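Local coordinates for succinyl-CoA ligase (ADP-forming) subunit alpha (Methanosaeta concilii, PDB 6HXI), which binds coenzyme A and joins a CoA-ligase region to a citrate synthase-like region in a single chain, at residues B[214-219]-B[253-258]; B[244-249]-B[297-302]. All coordinates share one frame; numbering follows the deposited sequence.

Contact 1 of 2, residues B[214-219]-B[253-258]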
ATOM      1  N   ASP B 214     -40.179 -50.384  15.574  1.00 53.02           N
ATOM      2  CA  ASP B 214     -39.858 -50.207  14.150  1.00 51.87           C
ATOM      3  C   ASP B 214     -38.501 -50.861  13.853  1.00 55.08           C
ATOM      4  O   ASP B 214     -38.417 -51.730  12.968  1.00 55.25           O
ATOM      5  CB  ASP B 214     -39.833 -48.707  13.770  1.00 52.30           C
ATOM      6  CG  ASP B 214     -41.092 -47.914  14.095  1.00 67.23           C
ATOM      7  OD1 ASP B 214     -42.027 -48.494  14.697  1.00 68.90           O
ATOM      8  OD2 ASP B 214     -41.138 -46.706  13.756  1.00 72.92           O
ATOM      9  N   HIS B 215     -37.469 -50.492  14.669  1.00 49.62           N
ATOM     10  CA  HIS B 215     -36.108 -51.004  14.585  1.00 48.65           C
ATOM     11  C   HIS B 215     -36.027 -52.455  14.998  1.00 54.28           C
ATOM     12  O   HIS B 215     -35.359 -53.198  14.295  1.00 54.46           O
ATOM     13  CB  HIS B 215     -35.119 -50.117  15.344  1.00 47.46           C
ATOM     14  CG  HIS B 215     -35.241 -48.669  14.951  1.00 49.34           C
ATOM     15  ND1 HIS B 215     -34.742 -48.205  13.747  1.00 50.45           N
ATOM     16  CD2 HIS B 215     -35.875 -47.654  15.577  1.00 50.17           C
ATOM     17  CE1 HIS B 215     -35.066 -46.923  13.684  1.00 48.70           C
ATOM     18  NE2 HIS B 215     -35.740 -46.541  14.765  1.00 49.28           N
ATOM     19  N   ILE B 216     -36.753 -52.886  16.071  1.00 51.79           N
ATOM     20  CA  ILE B 216     -36.762 -54.286  16.526  1.00 52.93           C
ATOM     21  C   ILE B 216     -37.288 -55.216  15.416  1.00 59.28           C
ATOM     22  O   ILE B 216     -36.733 -56.309  15.213  1.00 59.11           O
ATOM     23  CB  ILE B 216     -37.482 -54.494  17.896  1.00 56.37           C
ATOM     24  CG1 ILE B 216     -36.667 -53.846  19.034  1.00 55.17           C
ATOM     25  CG2 ILE B 216     -37.716 -55.996  18.189  1.00 57.89           C
ATOM     26  CD1 ILE B 216     -37.322 -53.803  20.425  1.00 56.99           C
ATOM     27  N   LEU B 217     -38.322 -54.752  14.676  1.00 57.02           N
ATOM     28  CA  LEU B 217     -38.918 -55.503  13.562  1.00 58.70           C
ATOM     29  C   LEU B 217     -37.959 -55.654  12.397  1.00 62.15           C
ATOM     30  O   LEU B 217     -37.988 -56.687  11.740  1.00 64.44           O
ATOM     31  CB  LEU B 217     -40.264 -54.919  13.099  1.00 58.72           C
ATOM     32  CG  LEU B 217     -41.437 -55.077  14.053  1.00 63.63           C
ATOM     33  CD1 LEU B 217     -42.683 -54.436  13.476  1.00 64.61           C
ATOM     34  CD2 LEU B 217     -41.696 -56.536  14.387  1.00 66.06           C
ATOM     35  N   ARG B 218     -37.093 -54.652  12.160  1.00 56.63           N
ATOM     36  CA  ARG B 218     -36.062 -54.725  11.128  1.00 56.21           C
ATOM     37  C   ARG B 218     -35.008 -55.768  11.533  1.00 61.96           C
ATOM     38  O   ARG B 218     -34.531 -56.500  10.672  1.00 65.21           O
ATOM     39  CB  ARG B 218     -35.362 -53.383  10.931  1.00 51.06           C
ATOM     40  CG  ARG B 218     -36.142 -52.318  10.183  1.00 57.05           C
ATOM     41  CD  ARG B 218     -35.257 -51.135   9.812  1.00 57.07           C
ATOM     42  NE  ARG B 218     -34.557 -50.549  10.963  1.00 55.72           N
ATOM     43  CZ  ARG B 218     -33.289 -50.790  11.281  1.00 60.30           C
ATOM     44  NH1 ARG B 218     -32.565 -51.633  10.559  1.00 48.47           N
ATOM     45  NH2 ARG B 218     -32.746 -50.219  12.345  1.00 50.78           N
ATOM     46  N   TYR B 219     -34.623 -55.818  12.827  1.00 54.91           N
ATOM     47  CA  TYR B 219     -33.639 -56.779  13.324  1.00 54.18           C
ATOM     48  C   TYR B 219     -34.161 -58.205  13.189  1.00 61.74           C
ATOM     49  O   TYR B 219     -33.365 -59.116  12.954  1.00 62.31           O
ATOM     50  CB  TYR B 219     -33.275 -56.502  14.791  1.00 53.07           C
ATOM     51  CG  TYR B 219     -32.767 -55.109  15.099  1.00 50.14           C
ATOM     52  CD1 TYR B 219     -32.144 -54.335  14.119  1.00 50.14           C
ATOM     53  CD2 TYR B 219     -32.846 -54.588  16.387  1.00 49.50           C
ATOM     54  CE1 TYR B 219     -31.665 -53.059  14.403  1.00 49.23           C
ATOM     55  CE2 TYR B 219     -32.359 -53.312  16.683  1.00 48.45           C
ATOM     56  CZ  TYR B 219     -31.757 -52.559  15.692  1.00 53.54           C
ATOM     57  OH  TYR B 219     -31.276 -51.308  15.988  1.00 51.63           O
ATOM     58  N   LYS B 253     -36.657 -64.144  17.677  1.00 73.77           N
ATOM     59  CA  LYS B 253     -35.255 -64.078  18.109  1.00 71.78           C
ATOM     60  C   LYS B 253     -35.201 -63.749  19.597  1.00 75.64           C
ATOM     61  O   LYS B 253     -36.092 -63.026  20.057  1.00 75.09           O
ATOM     62  CB  LYS B 253     -34.490 -63.016  17.310  1.00 70.02           C
ATOM     63  CG  LYS B 253     -34.062 -63.510  15.947  1.00 69.74           C
ATOM     64  CD  LYS B 253     -33.618 -62.389  15.026  1.00 71.02           C
ATOM     65  CE  LYS B 253     -33.750 -62.871  13.609  1.00 74.06           C
ATOM     66  NZ  LYS B 253     -33.354 -61.847  12.637  1.00 78.06           N
ATOM     67  N   PRO B 254     -34.211 -64.268  20.380  1.00 72.36           N
ATOM     68  CA  PRO B 254     -34.185 -63.938  21.819  1.00 71.20           C
ATOM     69  C   PRO B 254     -33.937 -62.445  22.052  1.00 71.27           C
ATOM     70  O   PRO B 254     -33.060 -61.860  21.423  1.00 69.18           O
ATOM     71  CB  PRO B 254     -33.099 -64.856  22.386  1.00 73.69           C
ATOM     72  CG  PRO B 254     -32.237 -65.188  21.236  1.00 78.06           C
ATOM     73  CD  PRO B 254     -33.080 -65.147  20.003  1.00 74.06           C
ATOM     74  N   LEU B 255     -34.782 -61.822  22.892  1.00 66.83           N
ATOM     75  CA  LEU B 255     -34.763 -60.397  23.214  1.00 63.36           C
ATOM     76  C   LEU B 255     -34.398 -60.101  24.676  1.00 66.24           C
ATOM     77  O   LEU B 255     -35.134 -60.500  25.580  1.00 66.84           O
ATOM     78  CB  LEU B 255     -36.135 -59.770  22.875  1.00 62.93           C
ATOM     79  CG  LEU B 255     -36.216 -58.236  22.965  1.00 64.90           C
ATOM     80  CD1 LEU B 255     -36.606 -57.639  21.650  1.00 63.38           C
ATOM     81  CD2 LEU B 255     -37.175 -57.797  24.053  1.00 67.83           C
ATOM     82  N   VAL B 256     -33.288 -59.367  24.898  1.00 61.81           N
ATOM     83  CA  VAL B 256     -32.853 -58.917  26.232  1.00 61.31           C
ATOM     84  C   VAL B 256     -33.524 -57.566  26.425  1.00 63.98           C
ATOM     85  O   VAL B 256     -33.497 -56.737  25.516  1.00 63.07           O
ATOM     86  CB  VAL B 256     -31.309 -58.827  26.396  1.00 65.14           C
ATOM     87  CG1 VAL B 256     -30.930 -58.330  27.787  1.00 64.67           C
ATOM     88  CG2 VAL B 256     -30.636 -60.173  26.112  1.00 66.84           C
ATOM     89  N   ALA B 257     -34.164 -57.346  27.573  1.00 60.00           N
ATOM     90  CA  ALA B 257     -34.858 -56.082  27.798  1.00 57.53           C
ATOM     91  C   ALA B 257     -34.723 -55.538  29.209  1.00 60.30           C
ATOM     92  O   ALA B 257     -34.846 -56.278  30.175  1.00 59.69           O
ATOM     93  CB  ALA B 257     -36.324 -56.237  27.447  1.00 58.91           C
ATOM     94  N   TRP B 258     -34.497 -54.221  29.321  1.00 56.19           N
ATOM     95  CA  TRP B 258     -34.444 -53.534  30.605  1.00 55.25           C
ATOM     96  C   TRP B 258     -35.032 -52.136  30.492  1.00 55.44           C
ATOM     97  O   TRP B 258     -34.720 -51.413  29.548  1.00 51.96           O
ATOM     98  CB  TRP B 258     -33.038 -53.519  31.238  1.00 53.82           C
ATOM     99  CG  TRP B 258     -33.024 -52.831  32.580  1.00 55.34           C
ATOM    100  CD1 TRP B 258     -32.536 -51.585  32.859  1.00 57.05           C
ATOM    101  CD2 TRP B 258     -33.657 -53.292  33.783  1.00 56.67           C
ATOM    102  NE1 TRP B 258     -32.782 -51.263  34.173  1.00 57.02           N
ATOM    103  CE2 TRP B 258     -33.470 -52.291  34.763  1.00 60.55           C
ATOM    104  CE3 TRP B 258     -34.352 -54.461  34.132  1.00 59.63           C
ATOM    105  CZ2 TRP B 258     -33.942 -52.432  36.074  1.00 61.59           C
ATOM    106  CZ3 TRP B 258     -34.829 -54.596  35.426  1.00 63.19           C
ATOM    107  CH2 TRP B 258     -34.614 -53.596  36.385  1.00 63.69           C
TER
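Lys253 reaches Tyr219 with an extended side chain. Its CG is anti to the carbonyl carbon (chi1 -80°), and beyond CG the chain runs straight to the C-terminal part of helix 212-221. There NZ donates to Tyr219 O at 2.7 Å. The nitrogen lies in the carbonyl plane on a lone pair, with a C=O...N angle of 139°. NZ also hydrogen-bonds to the carbonyls of Asn222 and Ile225, so three backbone oxygens hold the ammonium. The C-terminal end of the helix, with its carbonyls, would probably favour the positive charge. The backbone N of Lys253 is hydrogen-bonded to Glu220 OE2. The OH of Tyr219 finds its partner elsewhere, at Phe174 O. The setting is an alpha/beta domain. Helix 212-221 is the connection of a beta-alpha-beta crossover from strand 196-201 to the parallel strand 227-233, and strand 255-260 lies next to 227-233 at the sheet margin within this chain. Leu255 begins that strand and points at the helix. With CG anti to the backbone N, its CD1 is carried toward Ile216. It lies 4.0 Å from Ile216 CG2 and 4.1 Å from Ile216 CD1. The two side chains cross at about a right angle. Leu255 also packs on Ile228.

Contact 2 of 2, residues B[244-249]-B[297-302]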
ATOM      1  N   GLN B 244     -46.345 -56.518  23.162  1.00 67.49           N
ATOM      2  CA  GLN B 244     -47.477 -57.019  22.373  1.00 69.15           C
ATOM      3  C   GLN B 244     -46.987 -57.801  21.161  1.00 73.72           C
ATOM      4  O   GLN B 244     -47.581 -58.828  20.831  1.00 75.19           O
ATOM      5  CB  GLN B 244     -48.425 -55.891  21.945  1.00 69.98           C
ATOM      6  CG  GLN B 244     -49.800 -56.421  21.515  1.00 96.32           C
ATOM      7  CD  GLN B 244     -50.905 -55.414  21.694  1.00120.76           C
ATOM      8  OE1 GLN B 244     -50.972 -54.387  21.001  1.00113.20           O
ATOM      9  NE2 GLN B 244     -51.818 -55.713  22.611  1.00115.85           N
ATOM     10  N   ALA B 245     -45.885 -57.336  20.523  1.00 68.27           N
ATOM     11  CA  ALA B 245     -45.288 -58.019  19.376  1.00 68.25           C
ATOM     12  C   ALA B 245     -44.636 -59.340  19.801  1.00 73.09           C
ATOM     13  O   ALA B 245     -44.699 -60.322  19.064  1.00 73.40           O
ATOM     14  CB  ALA B 245     -44.286 -57.116  18.696  1.00 66.56           C
ATOM     15  N   LEU B 246     -44.058 -59.359  21.012  1.00 69.95           N
ATOM     16  CA  LEU B 246     -43.428 -60.503  21.664  1.00 71.63           C
ATOM     17  C   LEU B 246     -44.524 -61.545  21.994  1.00 82.09           C
ATOM     18  O   LEU B 246     -44.302 -62.750  21.817  1.00 84.83           O
ATOM     19  CB  LEU B 246     -42.768 -59.976  22.956  1.00 70.44           C
ATOM     20  CG  LEU B 246     -41.426 -60.535  23.430  1.00 74.19           C
ATOM     21  CD1 LEU B 246     -40.407 -60.586  22.336  1.00 73.09           C
ATOM     22  CD2 LEU B 246     -40.880 -59.686  24.547  1.00 72.98           C
ATOM     23  N   LYS B 247     -45.715 -61.074  22.437  1.00 79.75           N
ATOM     24  CA  LYS B 247     -46.864 -61.917  22.761  1.00 82.56           C
ATOM     25  C   LYS B 247     -47.510 -62.519  21.503  1.00 89.43           C
ATOM     26  O   LYS B 247     -47.906 -63.683  21.526  1.00 92.51           O
ATOM     27  CB  LYS B 247     -47.903 -61.132  23.579  1.00 85.50           C
ATOM     28  CG  LYS B 247     -47.612 -61.096  25.074  1.00 99.02           C
ATOM     29  CD  LYS B 247     -48.508 -60.115  25.822  1.00105.27           C
ATOM     30  CE  LYS B 247     -48.500 -60.336  27.317  1.00120.89           C
ATOM     31  NZ  LYS B 247     -47.236 -59.884  27.962  1.00128.41           N
ATOM     32  N   GLU B 248     -47.600 -61.733  20.413  1.00 84.96           N
ATOM     33  CA  GLU B 248     -48.174 -62.117  19.109  1.00 85.39           C
ATOM     34  C   GLU B 248     -47.191 -62.935  18.230  1.00 88.61           C
ATOM     35  O   GLU B 248     -47.453 -63.131  17.037  1.00 88.50           O
ATOM     36  CB  GLU B 248     -48.645 -60.854  18.348  1.00 85.39           C
ATOM     37  CG  GLU B 248     -49.938 -60.258  18.889  1.00 97.86           C
ATOM     38  CD  GLU B 248     -50.170 -58.774  18.661  1.00117.22           C
ATOM     39  OE1 GLU B 248     -49.276 -58.098  18.100  1.00101.53           O
ATOM     40  OE2 GLU B 248     -51.246 -58.280  19.074  1.00113.84           O
ATOM     41  N   LYS B 249     -46.054 -63.389  18.819  1.00 84.27           N
ATOM     42  CA  LYS B 249     -44.979 -64.164  18.178  1.00 83.59           C
ATOM     43  C   LYS B 249     -44.365 -63.454  16.939  1.00 84.14           C
ATOM     44  O   LYS B 249     -43.868 -64.123  16.030  1.00 83.76           O
ATOM     45  CB  LYS B 249     -45.443 -65.601  17.854  1.00 87.86           C
ATOM     46  CG  LYS B 249     -45.550 -66.517  19.065  1.00 98.69           C
ATOM     47  CD  LYS B 249     -45.870 -67.958  18.630  1.00104.00           C
ATOM     48  CE  LYS B 249     -46.179 -68.860  19.792  1.00111.71           C
ATOM     49  NZ  LYS B 249     -46.787 -70.151  19.354  1.00120.38           N
ATOM     50  N   ALA B 297     -43.834 -61.595  28.997  1.00 80.71           N
ATOM     51  CA  ALA B 297     -43.913 -61.745  27.535  1.00 79.99           C
ATOM     52  C   ALA B 297     -42.867 -62.723  26.955  1.00 84.09           C
ATOM     53  O   ALA B 297     -42.967 -63.098  25.786  1.00 85.02           O
ATOM     54  CB  ALA B 297     -43.805 -60.389  26.859  1.00 78.27           C
ATOM     55  N   GLY B 298     -41.892 -63.132  27.767  1.00 79.42           N
ATOM     56  CA  GLY B 298     -40.856 -64.065  27.341  1.00 79.69           C
ATOM     57  C   GLY B 298     -39.511 -63.447  27.015  1.00 81.84           C
ATOM     58  O   GLY B 298     -38.641 -64.137  26.480  1.00 83.62           O
ATOM     59  N   ALA B 299     -39.311 -62.158  27.342  1.00 74.47           N
ATOM     60  CA  ALA B 299     -38.029 -61.485  27.138  1.00 71.69           C
ATOM     61  C   ALA B 299     -37.057 -61.893  28.268  1.00 74.88           C
ATOM     62  O   ALA B 299     -37.493 -62.355  29.325  1.00 76.15           O
ATOM     63  CB  ALA B 299     -38.221 -59.968  27.140  1.00 70.12           C
ATOM     64  N   TYR B 300     -35.748 -61.710  28.042  1.00 68.02           N
ATOM     65  CA  TYR B 300     -34.713 -61.980  29.036  1.00 66.38           C
ATOM     66  C   TYR B 300     -34.493 -60.655  29.784  1.00 68.27           C
ATOM     67  O   TYR B 300     -33.958 -59.690  29.221  1.00 65.51           O
ATOM     68  CB  TYR B 300     -33.442 -62.504  28.348  1.00 66.07           C
ATOM     69  CG  TYR B 300     -33.653 -63.849  27.691  1.00 68.60           C
ATOM     70  CD1 TYR B 300     -34.195 -63.946  26.411  1.00 70.88           C
ATOM     71  CD2 TYR B 300     -33.338 -65.029  28.358  1.00 71.01           C
ATOM     72  CE1 TYR B 300     -34.435 -65.188  25.818  1.00 75.20           C
ATOM     73  CE2 TYR B 300     -33.531 -66.274  27.758  1.00 73.72           C
ATOM     74  CZ  TYR B 300     -34.096 -66.350  26.494  1.00 82.95           C
ATOM     75  OH  TYR B 300     -34.301 -67.572  25.897  1.00 89.27           O
ATOM     76  N   VAL B 301     -35.034 -60.569  31.012  1.00 64.47           N
ATOM     77  CA  VAL B 301     -34.997 -59.339  31.816  1.00 62.73           C
ATOM     78  C   VAL B 301     -34.042 -59.474  33.015  1.00 66.09           C
ATOM     79  O   VAL B 301     -34.263 -60.356  33.840  1.00 69.21           O
ATOM     80  CB  VAL B 301     -36.430 -58.894  32.240  1.00 67.28           C
ATOM     81  CG1 VAL B 301     -36.408 -57.559  32.986  1.00 66.32           C
ATOM     82  CG2 VAL B 301     -37.369 -58.818  31.037  1.00 66.34           C
ATOM     83  N   PRO B 302     -32.999 -58.619  33.158  1.00 58.63           N
ATOM     84  CA  PRO B 302     -32.109 -58.734  34.330  1.00 59.47           C
ATOM     85  C   PRO B 302     -32.763 -58.249  35.636  1.00 66.28           C
ATOM     86  O   PRO B 302     -33.868 -57.705  35.598  1.00 66.42           O
ATOM     87  CB  PRO B 302     -30.910 -57.857  33.936  1.00 58.80           C
ATOM     88  CG  PRO B 302     -31.472 -56.836  33.049  1.00 60.32           C
ATOM     89  CD  PRO B 302     -32.582 -57.507  32.282  1.00 57.12           C
TER
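Leu246 lays one methyl against two alanines that flank the glycine of the turn closing helix 287-297. Its CD2 is 3.8 Å from Ala297 CB and 3.7 Å from Ala299 CB, so it bridges the two methyl groups. The turn is a Schellman motif that ends the helix, with Gly298 at the positive-phi position. Leu246 CG comes 3.8 Å from Ala297 O, and its CB lies 4.1 Å from Ala297 CB. Lys247 approaches Ala297 beside it. Its chain bends at the last torsion (chi4 73°) and sets NZ 3.6 Å from Ala297 CB. This is a van der Waals contact made by a solvent-exposed side chain, not a polar bond. No hydrogen bond joins the two segments.

Around this lie the turn and its neighbours. Gly298 has a phi of 102°, a backbone shape in which a CB would press on the carbonyl O of Ala297. The turn therefore carries no side chain between the two alanines. Ala299 also packs on Phe294 and on Leu255 of strand 255-260. On the other segment, Leu246 rests on Ile251 as well. Helix 239-247 finishes at the contact, where Glu248 N hydrogen-bonds to Gln244 O at 2.9 Å.

Contact 1 is mostly buried, while contact 2 lies at the surface. Their centres are about 9 Å apart, and their segments alternate along the chain. The two share no helix, but strand 255-260 connects them. Tyr300 N is 2.8 Å from Leu255 O, and Tyr300 O is 2.9 Å from Ala257 N, both probable hydrogen bonds. The loop of contact 2 thus runs beside the strand of contact 1. Ile251 packs on side chains from both. Contact 1 combines a buried apolar pair with a charged hydrogen bond to a carbonyl. Contact 2 is chiefly apolar packing of Leu246 on two alanines, with no hydrogen bond across it.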